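Pseudoaglycone deacetylase Dbv21 (Actinoplanes teichomyceticus, PDB 3DFI) is a zinc-binding hydrolase of the PIG-L de-N-acetylase family that probably removes the acetyl group from the pseudoaglycone during biosynthesis of the lipoglycopeptide antibiotic A40926. Local coordinates at residues P178-Q183 against E259-V264; I80-Q85 against F220-H225; F41-G46 against G93-A98; A163-T168 against D193-P198. One frame throughout, in Å; residues are numbered along the deposited sequence.

Contact 1. Residues P178-Q183 against E259-V264; sequences PLRLWQ and ETTWPV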
loop_
_atom_site.group_PDB
_atom_site.type_symbol
_atom_site.label_atom_id
_atom_site.label_comp_id
_atom_site.label_asym_id
_atom_site.label_seq_id
_atom_site.Cartn_x
_atom_site.Cartn_y
_atom_site.Cartn_z
ATOM N N PRO A 178 3.868 -17.348 -0.095
ATOM C CA PRO A 178 2.486 -17.052 0.279
ATOM C C PRO A 178 2.124 -15.556 0.202
ATOM O O PRO A 178 2.946 -14.696 0.507
ATOM C CB PRO A 178 2.387 -17.587 1.713
ATOM C CG PRO A 178 3.439 -18.700 1.778
ATOM C CD PRO A 178 4.572 -18.141 0.937
ATOM N N LEU A 179 0.894 -15.269 -0.214
ATOM C CA LEU A 179 0.459 -13.908 -0.539
ATOM C C LEU A 179 -0.961 -13.645 -0.018
ATOM O O LEU A 179 -1.786 -14.554 -0.005
ATOM C CB LEU A 179 0.525 -13.697 -2.067
ATOM C CG LEU A 179 -0.081 -12.408 -2.656
ATOM C CD1 LEU A 179 0.607 -11.996 -3.915
ATOM C CD2 LEU A 179 -1.578 -12.609 -2.919
ATOM N N ARG A 180 -1.201 -12.405 0.425
ATOM C CA ARG A 180 -2.520 -11.872 0.807
ATOM C C ARG A 180 -2.745 -10.489 0.157
ATOM O O ARG A 180 -1.810 -9.716 -0.089
ATOM C CB ARG A 180 -2.640 -11.768 2.332
ATOM C CG ARG A 180 -2.534 -13.147 3.031
ATOM C CD ARG A 180 -2.922 -13.070 4.502
ATOM N NE ARG A 180 -4.370 -12.918 4.679
ATOM C CZ ARG A 180 -5.220 -13.919 4.905
ATOM N NH1 ARG A 180 -6.513 -13.664 5.042
ATOM N NH2 ARG A 180 -4.789 -15.174 5.006
ATOM N N LEU A 181 -3.994 -10.203 -0.151
ATOM C CA LEU A 181 -4.356 -8.952 -0.753
ATOM C C LEU A 181 -5.113 -8.185 0.308
ATOM O O LEU A 181 -6.052 -8.716 0.916
ATOM C CB LEU A 181 -5.216 -9.187 -2.002
ATOM C CG LEU A 181 -4.546 -9.957 -3.162
ATOM C CD1 LEU A 181 -5.433 -10.012 -4.370
ATOM C CD2 LEU A 181 -3.178 -9.354 -3.535
ATOM N N TRP A 182 -4.704 -6.934 0.533
ATOM C CA TRP A 182 -5.354 -6.082 1.524
ATOM C C TRP A 182 -6.496 -5.211 0.984
ATOM O O TRP A 182 -6.568 -4.928 -0.205
ATOM C CB TRP A 182 -4.333 -5.220 2.267
ATOM C CG TRP A 182 -3.696 -4.054 1.472
ATOM C CD1 TRP A 182 -4.344 -2.984 0.886
ATOM C CD2 TRP A 182 -2.286 -3.845 1.227
ATOM N NE1 TRP A 182 -3.416 -2.129 0.298
ATOM C CE2 TRP A 182 -2.155 -2.632 0.493
ATOM C CE3 TRP A 182 -1.120 -4.572 1.553
ATOM C CZ2 TRP A 182 -0.900 -2.132 0.074
ATOM C CZ3 TRP A 182 0.120 -4.062 1.163
ATOM C CH2 TRP A 182 0.219 -2.864 0.410
ATOM N N GLN A 183 -7.371 -4.778 1.887
ATOM C CA GLN A 183 -8.474 -3.884 1.565
ATOM C C GLN A 183 -7.908 -2.462 1.559
ATOM O O GLN A 183 -7.515 -1.955 2.633
ATOM C CB GLN A 183 -9.530 -4.014 2.661
ATOM C CG GLN A 183 -10.870 -3.303 2.429
ATOM C CD GLN A 183 -11.773 -3.383 3.642
ATOM O OE1 GLN A 183 -11.327 -2.975 4.734
ATOM N NE2 GLN A 183 -12.929 -3.845 3.509
ATOM N N GLU A 259 -7.843 -4.803 10.378
ATOM C CA GLU A 259 -7.660 -4.587 8.955
ATOM C C GLU A 259 -7.993 -5.921 8.219
ATOM O O GLU A 259 -7.740 -7.021 8.741
ATOM C CB GLU A 259 -6.216 -4.127 8.696
ATOM C CG GLU A 259 -5.836 -2.803 9.444
ATOM C CD GLU A 259 -4.345 -2.469 9.421
ATOM O OE1 GLU A 259 -3.495 -3.404 9.431
ATOM O OE2 GLU A 259 -4.012 -1.259 9.392
ATOM N N THR A 260 -8.579 -5.814 7.027
ATOM C CA THR A 260 -9.041 -6.977 6.251
ATOM C C THR A 260 -8.066 -7.329 5.136
ATOM O O THR A 260 -7.582 -6.447 4.405
ATOM C CB THR A 260 -10.413 -6.684 5.610
ATOM O OG1 THR A 260 -11.349 -6.371 6.634
ATOM C CG2 THR A 260 -10.930 -7.859 4.809
ATOM N N THR A 261 -7.790 -8.621 4.998
ATOM C CA THR A 261 -7.034 -9.130 3.845
ATOM C C THR A 261 -7.707 -10.386 3.328
ATOM O O THR A 261 -8.507 -10.980 4.051
ATOM C CB THR A 261 -5.558 -9.450 4.178
ATOM O OG1 THR A 261 -5.485 -10.557 5.086
ATOM C CG2 THR A 261 -4.828 -8.239 4.763
ATOM N N TRP A 262 -7.368 -10.795 2.090
ATOM C CA TRP A 262 -7.887 -12.037 1.513
ATOM C C TRP A 262 -6.756 -12.896 0.952
ATOM O O TRP A 262 -5.799 -12.355 0.363
ATOM C CB TRP A 262 -8.842 -11.784 0.340
ATOM C CG TRP A 262 -10.074 -11.003 0.564
ATOM C CD1 TRP A 262 -11.348 -11.491 0.703
ATOM C CD2 TRP A 262 -10.184 -9.565 0.616
ATOM N NE1 TRP A 262 -12.226 -10.453 0.849
ATOM C CE2 TRP A 262 -11.544 -9.262 0.788
ATOM C CE3 TRP A 262 -9.261 -8.513 0.511
ATOM C CZ2 TRP A 262 -12.015 -7.945 0.893
ATOM C CZ3 TRP A 262 -9.721 -7.208 0.610
ATOM C CH2 TRP A 262 -11.093 -6.934 0.807
ATOM N N PRO A 263 -6.879 -14.235 1.080
ATOM C CA PRO A 263 -5.970 -15.089 0.323
ATOM C C PRO A 263 -6.497 -15.224 -1.110
ATOM O O PRO A 263 -7.634 -14.841 -1.390
ATOM C CB PRO A 263 -6.058 -16.439 1.051
ATOM C CG PRO A 263 -7.433 -16.477 1.613
ATOM C CD PRO A 263 -7.854 -15.032 1.865
ATOM N N VAL A 264 -5.687 -15.778 -2.002
ATOM C CA VAL A 264 -6.080 -15.858 -3.403
ATOM C C VAL A 264 -6.082 -17.311 -3.822
ATOM O O VAL A 264 -5.141 -18.049 -3.537
ATOM C CB VAL A 264 -5.134 -15.027 -4.308
ATOM C CG1 VAL A 264 -5.558 -15.101 -5.763
ATOM C CG2 VAL A 264 -5.138 -13.572 -3.851
HETATM O O HOH W 1 -3.045 -16.594 -1.227
HETATM O O HOH W 2 -9.156 -3.009 6.434
#

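Contact 2. Residues I80-Q85 against F220-H225; sequences IAALDQ and FQAMKH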
loop_
_atom_site.group_PDB
_atom_site.type_symbol
_atom_site.label_atom_id
_atom_site.label_comp_id
_atom_site.label_asym_id
_atom_site.label_seq_id
_atom_site.Cartn_x
_atom_site.Cartn_y
_atom_site.Cartn_z
ATOM N N ILE A 80 9.688 7.526 4.423
ATOM C CA ILE A 80 10.746 7.132 5.371
ATOM C C ILE A 80 10.351 7.445 6.836
ATOM O O ILE A 80 10.447 6.567 7.708
ATOM C CB ILE A 80 12.101 7.756 4.965
ATOM C CG1 ILE A 80 12.576 7.136 3.635
ATOM C CG2 ILE A 80 13.162 7.650 6.088
ATOM C CD1 ILE A 80 13.653 7.963 2.863
ATOM N N ALA A 81 9.883 8.668 7.088
ATOM C CA ALA A 81 9.420 9.087 8.427
ATOM C C ALA A 81 8.320 8.164 8.970
ATOM O O ALA A 81 8.407 7.666 10.102
ATOM C CB ALA A 81 8.930 10.547 8.394
ATOM N N ALA A 82 7.303 7.933 8.147
ATOM C CA ALA A 82 6.206 7.010 8.468
ATOM C C ALA A 82 6.675 5.574 8.785
ATOM O O ALA A 82 6.360 5.027 9.841
ATOM C CB ALA A 82 5.172 6.983 7.332
ATOM N N LEU A 83 7.440 4.973 7.883
ATOM C CA LEU A 83 7.826 3.561 8.060
ATOM C C LEU A 83 8.752 3.364 9.273
ATOM O O LEU A 83 8.600 2.392 10.037
ATOM C CB LEU A 83 8.424 2.999 6.760
ATOM C CG LEU A 83 7.423 2.867 5.605
ATOM C CD1 LEU A 83 8.103 2.531 4.289
ATOM C CD2 LEU A 83 6.348 1.840 5.920
ATOM N N ASP A 84 9.707 4.282 9.444
ATOM C CA ASP A 84 10.524 4.365 10.662
ATOM C C ASP A 84 9.722 4.326 11.970
ATOM O O ASP A 84 10.169 3.719 12.944
ATOM C CB ASP A 84 11.374 5.643 10.658
ATOM C CG ASP A 84 12.617 5.519 9.806
ATOM O OD1 ASP A 84 12.789 4.486 9.114
ATOM O OD2 ASP A 84 13.430 6.463 9.817
ATOM N N GLN A 85 8.560 4.984 12.000
ATOM C CA GLN A 85 7.702 4.967 13.197
ATOM C C GLN A 85 7.044 3.589 13.441
ATOM O O GLN A 85 6.714 3.239 14.586
ATOM C CB GLN A 85 6.648 6.094 13.157
ATOM C CG GLN A 85 6.261 6.700 14.573
ATOM C CD GLN A 85 5.210 5.858 15.335
ATOM O OE1 GLN A 85 4.425 5.122 14.722
ATOM N NE2 GLN A 85 5.190 5.978 16.666
ATOM N N PHE A 220 -1.723 5.324 13.245
ATOM C CA PHE A 220 -2.311 6.649 13.063
ATOM C C PHE A 220 -1.206 7.724 13.107
ATOM O O PHE A 220 -1.211 8.677 12.322
ATOM C CB PHE A 220 -3.415 6.909 14.106
ATOM C CG PHE A 220 -4.745 6.201 13.822
ATOM C CD1 PHE A 220 -5.898 6.561 14.534
ATOM C CD2 PHE A 220 -4.855 5.202 12.873
ATOM C CE1 PHE A 220 -7.121 5.924 14.294
ATOM C CE2 PHE A 220 -6.081 4.541 12.632
ATOM C CZ PHE A 220 -7.200 4.897 13.330
ATOM N N GLN A 221 -0.229 7.528 13.985
ATOM C CA GLN A 221 0.916 8.432 14.072
ATOM C C GLN A 221 1.763 8.404 12.802
ATOM O O GLN A 221 2.148 9.446 12.284
ATOM C CB GLN A 221 1.750 8.129 15.330
ATOM C CG GLN A 221 2.833 9.162 15.633
ATOM C CD GLN A 221 2.285 10.526 16.063
ATOM O OE1 GLN A 221 1.281 10.621 16.780
ATOM N NE2 GLN A 221 2.970 11.591 15.641
ATOM N N ALA A 222 2.026 7.208 12.291
ATOM C CA ALA A 222 2.710 7.037 11.021
ATOM C C ALA A 222 1.985 7.727 9.854
ATOM O O ALA A 222 2.641 8.359 9.017
ATOM C CB ALA A 222 2.926 5.536 10.725
ATOM N N MET A 223 0.650 7.604 9.798
ATOM C CA MET A 223 -0.160 8.246 8.745
ATOM C C MET A 223 0.001 9.774 8.659
ATOM O O MET A 223 -0.065 10.346 7.568
ATOM C CB MET A 223 -1.643 7.921 8.917
ATOM C CG MET A 223 -2.032 6.486 8.545
ATOM S SD MET A 223 -3.707 6.124 9.091
ATOM C CE MET A 223 -4.579 7.440 8.241
ATOM N N LYS A 224 0.198 10.418 9.812
ATOM C CA LYS A 224 0.406 11.872 9.895
ATOM C C LYS A 224 1.607 12.333 9.072
ATOM O O LYS A 224 1.636 13.474 8.604
ATOM C CB LYS A 224 0.578 12.317 11.347
ATOM C CG LYS A 224 -0.657 12.105 12.200
ATOM C CD LYS A 224 -0.411 12.497 13.647
ATOM C CE LYS A 224 -1.580 12.073 14.530
ATOM N NZ LYS A 224 -1.455 12.630 15.907
ATOM N N HIS A 225 2.580 11.442 8.860
ATOM C CA HIS A 225 3.769 11.814 8.102
ATOM C C HIS A 225 3.530 12.073 6.618
ATOM O O HIS A 225 4.231 12.884 6.021
ATOM C CB HIS A 225 4.923 10.850 8.338
ATOM C CG HIS A 225 5.634 11.109 9.624
ATOM N ND1 HIS A 225 6.326 12.279 9.860
ATOM C CD2 HIS A 225 5.736 10.373 10.758
ATOM C CE1 HIS A 225 6.836 12.250 11.080
ATOM N NE2 HIS A 225 6.486 11.109 11.649
#

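Contact 3. Residues F41-G46 against G93-A98; sequences FTVFAG and GRFLDA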
loop_
_atom_site.group_PDB
_atom_site.type_symbol
_atom_site.label_atom_id
_atom_site.label_comp_id
_atom_site.label_asym_id
_atom_site.label_seq_id
_atom_site.Cartn_x
_atom_site.Cartn_y
_atom_site.Cartn_z
ATOM N N PHE A 41 8.125 -2.082 0.138
ATOM C CA PHE A 41 8.688 -1.679 -1.162
ATOM C C PHE A 41 7.572 -0.944 -1.906
ATOM O O PHE A 41 6.494 -1.485 -2.060
ATOM C CB PHE A 41 9.137 -2.931 -1.959
ATOM C CG PHE A 41 9.538 -2.651 -3.411
ATOM C CD1 PHE A 41 8.752 -3.099 -4.474
ATOM C CD2 PHE A 41 10.716 -1.976 -3.713
ATOM C CE1 PHE A 41 9.150 -2.861 -5.825
ATOM C CE2 PHE A 41 11.099 -1.729 -5.040
ATOM C CZ PHE A 41 10.326 -2.155 -6.083
ATOM N N THR A 42 7.837 0.289 -2.336
ATOM C CA THR A 42 6.855 1.072 -3.098
ATOM C C THR A 42 7.252 1.128 -4.579
ATOM O O THR A 42 8.375 1.503 -4.920
ATOM C CB THR A 42 6.706 2.505 -2.483
ATOM O OG1 THR A 42 6.281 2.388 -1.108
ATOM C CG2 THR A 42 5.705 3.386 -3.287
ATOM N N VAL A 43 6.321 0.752 -5.446
ATOM C CA VAL A 43 6.579 0.592 -6.866
ATOM C C VAL A 43 6.759 1.972 -7.492
ATOM O O VAL A 43 7.782 2.242 -8.124
ATOM C CB VAL A 43 5.425 -0.180 -7.550
ATOM C CG1 VAL A 43 5.631 -0.228 -9.069
ATOM C CG2 VAL A 43 5.316 -1.618 -6.969
ATOM N N PHE A 44 5.773 2.845 -7.275
ATOM C CA PHE A 44 5.780 4.162 -7.908
ATOM C C PHE A 44 6.440 5.190 -7.012
ATOM O O PHE A 44 5.798 6.104 -6.550
ATOM C CB PHE A 44 4.364 4.568 -8.388
ATOM C CG PHE A 44 3.811 3.631 -9.437
ATOM C CD1 PHE A 44 4.050 3.858 -10.783
ATOM C CD2 PHE A 44 3.097 2.493 -9.070
ATOM C CE1 PHE A 44 3.587 2.961 -11.760
ATOM C CE2 PHE A 44 2.629 1.604 -10.024
ATOM C CZ PHE A 44 2.868 1.849 -11.385
ATOM N N ALA A 45 7.754 5.038 -6.799
ATOM C CA ALA A 45 8.530 5.970 -5.980
ATOM C C ALA A 45 9.675 6.617 -6.771
ATOM O O ALA A 45 10.596 7.160 -6.176
ATOM C CB ALA A 45 9.061 5.281 -4.732
ATOM N N GLY A 46 9.588 6.576 -8.102
ATOM C CA GLY A 46 10.627 7.085 -8.992
ATOM C C GLY A 46 10.837 8.589 -8.970
ATOM O O GLY A 46 9.984 9.356 -8.511
ATOM N N GLY A 93 11.031 2.073 -5.301
ATOM C CA GLY A 93 11.076 1.586 -6.695
ATOM C C GLY A 93 11.235 2.716 -7.708
ATOM O O GLY A 93 11.135 3.911 -7.361
ATOM N N ARG A 94 11.474 2.353 -8.962
ATOM C CA ARG A 94 11.899 3.311 -9.982
ATOM C C ARG A 94 10.766 3.901 -10.836
ATOM O O ARG A 94 11.019 4.738 -11.703
ATOM C CB ARG A 94 12.935 2.648 -10.916
ATOM C CG ARG A 94 12.401 1.518 -11.754
ATOM C CD ARG A 94 13.576 0.723 -12.390
ATOM N NE ARG A 94 13.115 -0.554 -12.893
ATOM C CZ ARG A 94 13.120 -0.878 -14.180
ATOM N NH1 ARG A 94 13.586 -0.015 -15.076
ATOM N NH2 ARG A 94 12.672 -2.053 -14.562
ATOM N N PHE A 95 9.532 3.437 -10.621
ATOM C CA PHE A 95 8.435 3.744 -11.548
ATOM C C PHE A 95 7.763 5.094 -11.257
ATOM O O PHE A 95 7.655 5.506 -10.109
ATOM C CB PHE A 95 7.433 2.585 -11.567
ATOM C CG PHE A 95 8.039 1.285 -12.062
ATOM C CD1 PHE A 95 8.137 1.035 -13.419
ATOM C CD2 PHE A 95 8.554 0.341 -11.168
ATOM C CE1 PHE A 95 8.710 -0.156 -13.894
ATOM C CE2 PHE A 95 9.147 -0.848 -11.637
ATOM C CZ PHE A 95 9.205 -1.088 -12.989
ATOM N N LEU A 96 7.323 5.764 -12.317
ATOM C CA LEU A 96 6.800 7.124 -12.223
ATOM C C LEU A 96 5.301 7.130 -12.109
ATOM O O LEU A 96 4.610 6.462 -12.875
ATOM C CB LEU A 96 7.239 7.994 -13.420
ATOM C CG LEU A 96 8.741 8.247 -13.564
ATOM C CD1 LEU A 96 9.085 8.998 -14.866
ATOM C CD2 LEU A 96 9.256 8.977 -12.335
ATOM N N ASP A 97 4.815 7.916 -11.147
ATOM C CA ASP A 97 3.399 8.019 -10.847
ATOM C C ASP A 97 2.631 8.397 -12.091
ATOM O O ASP A 97 3.136 9.130 -12.965
ATOM C CB ASP A 97 3.154 9.046 -9.737
ATOM C CG ASP A 97 1.878 8.760 -8.938
ATOM O OD1 ASP A 97 0.771 8.796 -9.533
ATOM O OD2 ASP A 97 1.980 8.535 -7.705
ATOM N N ALA A 98 1.411 7.861 -12.174
ATOM C CA ALA A 98 0.536 8.064 -13.334
ATOM C C ALA A 98 0.564 9.515 -13.776
ATOM O O ALA A 98 0.524 9.811 -14.969
ATOM C CB ALA A 98 -0.898 7.612 -13.007
HETATM O O HOH W 3 3.900 7.401 -5.218
HETATM O O HOH W 4 6.415 8.854 -8.620
#

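Contact 4. Residues A163-T168 against D193-P198; sequences ATRDAT and DLAELP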
loop_
_atom_site.group_PDB
_atom_site.type_symbol
_atom_site.label_atom_id
_atom_site.label_comp_id
_atom_site.label_asym_id
_atom_site.label_seq_id
_atom_site.Cartn_x
_atom_site.Cartn_y
_atom_site.Cartn_z
ATOM N N ALA A 163 -2.018 -2.518 -11.624
ATOM C CA ALA A 163 -0.727 -2.961 -12.164
ATOM C C ALA A 163 0.145 -3.582 -11.060
ATOM O O ALA A 163 0.715 -4.659 -11.267
ATOM C CB ALA A 163 0.003 -1.818 -12.847
ATOM N N THR A 164 0.234 -2.912 -9.902
ATOM C CA THR A 164 1.047 -3.408 -8.775
ATOM C C THR A 164 0.581 -4.811 -8.296
ATOM O O THR A 164 1.387 -5.752 -8.141
ATOM C CB THR A 164 1.018 -2.406 -7.641
ATOM O OG1 THR A 164 1.608 -1.183 -8.111
ATOM C CG2 THR A 164 1.785 -2.932 -6.391
ATOM N N ARG A 165 -0.721 -4.930 -8.084
ATOM C CA ARG A 165 -1.344 -6.192 -7.681
ATOM C C ARG A 165 -1.038 -7.323 -8.669
ATOM O O ARG A 165 -0.558 -8.401 -8.268
ATOM C CB ARG A 165 -2.873 -6.012 -7.536
ATOM C CG ARG A 165 -3.611 -7.297 -7.153
ATOM C CD ARG A 165 -5.099 -7.158 -7.389
ATOM N NE ARG A 165 -5.365 -7.083 -8.828
ATOM C CZ ARG A 165 -6.556 -6.852 -9.359
ATOM N NH1 ARG A 165 -7.592 -6.663 -8.573
ATOM N NH2 ARG A 165 -6.699 -6.795 -10.678
ATOM N N ASP A 166 -1.317 -7.074 -9.953
ATOM C CA ASP A 166 -1.170 -8.088 -10.990
ATOM C C ASP A 166 0.287 -8.569 -11.102
ATOM O O ASP A 166 0.559 -9.781 -11.217
ATOM C CB ASP A 166 -1.708 -7.568 -12.333
ATOM C CG ASP A 166 -3.259 -7.464 -12.356
ATOM O OD1 ASP A 166 -3.920 -7.684 -11.306
ATOM O OD2 ASP A 166 -3.823 -7.184 -13.439
ATOM N N ALA A 167 1.211 -7.607 -11.047
ATOM C CA ALA A 167 2.641 -7.913 -11.090
ATOM C C ALA A 167 3.082 -8.711 -9.856
ATOM O O ALA A 167 3.873 -9.638 -9.987
ATOM C CB ALA A 167 3.474 -6.612 -11.217
ATOM N N THR A 168 2.539 -8.351 -8.680
ATOM C CA THR A 168 2.868 -9.025 -7.427
ATOM C C THR A 168 2.350 -10.471 -7.427
ATOM O O THR A 168 3.059 -11.393 -7.002
ATOM C CB THR A 168 2.349 -8.265 -6.173
ATOM O OG1 THR A 168 2.791 -6.899 -6.185
ATOM C CG2 THR A 168 2.843 -8.966 -4.884
ATOM N N ASP A 193 -15.777 -2.895 -2.888
ATOM C CA ASP A 193 -15.466 -4.255 -2.396
ATOM C C ASP A 193 -15.011 -5.158 -3.552
ATOM O O ASP A 193 -13.925 -5.779 -3.498
ATOM C CB ASP A 193 -16.675 -4.901 -1.664
ATOM N N LEU A 194 -15.851 -5.231 -4.591
ATOM C CA LEU A 194 -15.597 -6.098 -5.753
ATOM C C LEU A 194 -14.420 -5.623 -6.632
ATOM O O LEU A 194 -14.529 -4.661 -7.393
ATOM C CB LEU A 194 -16.875 -6.280 -6.591
ATOM C CG LEU A 194 -18.129 -6.949 -5.991
ATOM C CD1 LEU A 194 -17.799 -8.259 -5.259
ATOM C CD2 LEU A 194 -18.939 -6.002 -5.090
ATOM N N ALA A 195 -13.293 -6.307 -6.507
ATOM C CA ALA A 195 -12.122 -6.034 -7.342
ATOM C C ALA A 195 -12.111 -6.977 -8.564
ATOM O O ALA A 195 -12.640 -8.100 -8.478
ATOM C CB ALA A 195 -10.865 -6.199 -6.517
ATOM N N GLU A 196 -11.529 -6.541 -9.693
ATOM C CA GLU A 196 -11.507 -7.399 -10.906
ATOM C C GLU A 196 -10.149 -8.073 -11.123
ATOM O O GLU A 196 -9.225 -7.512 -11.737
ATOM C CB GLU A 196 -11.993 -6.668 -12.167
ATOM C CG GLU A 196 -11.784 -7.468 -13.465
ATOM C CD GLU A 196 -12.749 -7.094 -14.581
ATOM O OE1 GLU A 196 -13.214 -8.020 -15.287
ATOM O OE2 GLU A 196 -13.049 -5.886 -14.755
ATOM N N LEU A 197 -10.066 -9.295 -10.610
ATOM C CA LEU A 197 -8.853 -10.113 -10.639
ATOM C C LEU A 197 -8.503 -10.631 -12.029
ATOM O O LEU A 197 -9.391 -10.746 -12.877
ATOM C CB LEU A 197 -9.012 -11.284 -9.674
ATOM C CG LEU A 197 -8.979 -10.915 -8.193
ATOM C CD1 LEU A 197 -9.223 -12.134 -7.343
ATOM C CD2 LEU A 197 -7.650 -10.270 -7.838
ATOM N N PRO A 198 -7.200 -10.929 -12.273
ATOM C CA PRO A 198 -6.875 -11.701 -13.476
ATOM C C PRO A 198 -7.744 -12.987 -13.599
ATOM O O PRO A 198 -8.227 -13.529 -12.601
ATOM C CB PRO A 198 -5.396 -12.072 -13.277
ATOM C CG PRO A 198 -4.845 -11.013 -12.369
ATOM C CD PRO A 198 -6.001 -10.569 -11.489
#

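Contact 1. Residues P178-Q183 against E259-V264
Leu181 and Trp262 form a hydrogen-bonded antiparallel pair where strand 179-182, the last of the parallel run in a Rossmann-like mixed sheet, meets the reversed strand 258-266. Their backbones bond both ways, Leu181 N to Trp262 O at 2.9 Å and Trp262 N to Leu181 O at 2.7 Å, and Gln183 N reaches Thr260 O beyond them. Water extends the seam at both ends: one molecule donates to Leu179 O and accepts from Val264 N, another donates to Gln183 OE1 and accepts from Thr260 N, the same OE1 also being bonded to His247.

Apolar contacts lie on the face of Leu181 and Trp262. CD1 of Leu181 packs on CG2 of Val264 at 3.6 Å, and the same CG2 is also touched by CD2 of Leu179, while the far rim of the indole meets CB of Gln183. On the reverse face Trp182 turns from the seam toward helix 19-33, its side chain about 5 Å from that of the zinc ligand Asp19.

The polar side-chain contact shares the Trp182 face. The Arg180 chain bends at chi3 (73°) and crosses Thr261 at roughly a right angle, so that NE donates to OG1 of Thr261 at 2.6 Å, 12° out of the guanidinium plane.

Contact 2. Residues I80-Q85 against F220-H225
Ala82 and Ala222 bring two helices together with almost nothing between their backbones: the CA atoms of the pair are 4.3 Å apart. The methyl of Ala82 presses on the carbonyl of Ala222, CB to O 3.3 Å, and in return the CB of Ala222 sits 3.6 Å from the O of Ala82. Each small side chain thus rests against the other segment's main chain, and no hydrogen bond links the two. His225 closes one end of this tight patch. Its CB lies 4.0 Å from CB of Ala82, and the imidazole is laid over the methyl of Ala81 in a CH-pi contact, CB to ring centroid 3.6 Å and 19° off the normal.

This is helix-helix packing beside the Rossmann-like sheet of the PIG-L fold, close because both residues are alanines: helix 71-86, which precedes the edge strand 89-92, lies against the C-terminal part of helix 213-223. Behind the seam Val21 of helix 19-33 touches Leu83, Ala222 and Met223, while Met223 and Phe220 turn away to helix 240-251.

The other flank is looser and nearer solvent. There the side chains of Gln85 and the exposed Gln221 cross loosely at about a right angle. Gln221 starts toward the other helix with CG anti to the backbone N, then bends at chi2 (68°), which carries its amide away. Main-chain O of Gln85 is bonded by Arg218.

Contact 3. Residues F41-G46 against G93-A98
Gly93 N donates to Thr42 O at 2.7 Å, and two further backbone bonds follow. Phe95 N reaches Val43 O at 3.3 Å; Gly46 N returns to Phe95 O at 3.0 Å. The same Phe95 O receives a CA-H...O contact from Phe44. Both glycines sit where the chains are pressed together, each facing backbone carbonyls of the other segment where a CB would otherwise point.

Side chains fill in around this core. CG1 of Val43 meets CD2 of Phe95 at 3.6 Å, and in the same segment lies over one face of the Phe44 ring. A chi1 of -62°, with CG anti to the carbonyl carbon, lays that ring obliquely across Phe95: CD1 of Phe44 packs on CB of Phe95 and, at the ring edge, lies 3.4 Å from Leu96 O. Phe41 places CE2 by the CA of Gly93.

Farther out, two waters join Phe44 O to Asp97, one donating to Phe44 O at 2.7 Å and weakly to OD2, the other accepting from Asp97 N and donating only weakly to Phe44 O. Helices 126-144 and 159-174 pack on Val43 and Phe44 through Ile133 and Thr164, Arg94 is paired with Asp136, and Ala45 O is held by Arg76.

Phe44 is the centre of an inverse gamma turn. Together the two segments belong to the C-terminal rim of a Rossmann-like parallel sheet, where active sites of such folds lie; here the Asp97 side chain comes within about 3 Å of that of the zinc ligand His16.

Contact 4. Residues A163-T168 against D193-P198
The guanidinium of Arg165 carries the methyl CD2 of Leu197 over one face, 3.5 Å above its plane and displaced toward the rim. At the edges, near that plane, lie the carboxylate of Asp166, CB of Ala195 and the carbonyl O of Glu196. This is packing of helix 159-174, a helix flanking the Rossmann-like sheet, against the irregular loop that leads into strand 201-210.

One hydrogen bond crosses the contact: NH2 of Arg165 donates to Glu196 O at 2.8 Å, from above the carbonyl plane. The side chain leaves the helix with CG anti to the backbone N (chi1 178°) and bends at chi3 (69°), which turns the guanidinium back toward its neighbour in sequence. There NE, at 2.9 Å, and NH2, at 3.0 Å, both grip OD1 of Asp166 in a side-on salt bridge, while NH1 is taken by Val153 O. With all three nitrogens bound, the group's rotation is fixed, and its charge is probably balanced largely by Asp166. The helix also bears His161, a zinc ligand, about 6 Å from Arg165 between side chains. Asp166 touches the loop as well, its OD1 lying 3.6 Å from CD of Pro198.

In the fold
Contact 3 is the buried one, contacts 1 and 2 are partly buried, and contact 4 lies at the surface. Contacts 1 and 3 reach the same sheet on opposite sides of the chain's centre, and both rely on backbone hydrogen bonds. Contact 2 instead joins helices through alanine methyls, whereas contact 4 depends on an arginine held among carbonyls and a carboxylate. Helix 159-174 links three of them: its Thr168 packs on Leu179 of contact 1, and its Thr164 on Val43 and Phe44 of contact 3. Leu197 of contact 4 also touches Leu181. Contact 2 touches none of the others, though helix 19-33 packs on both it and contact 1.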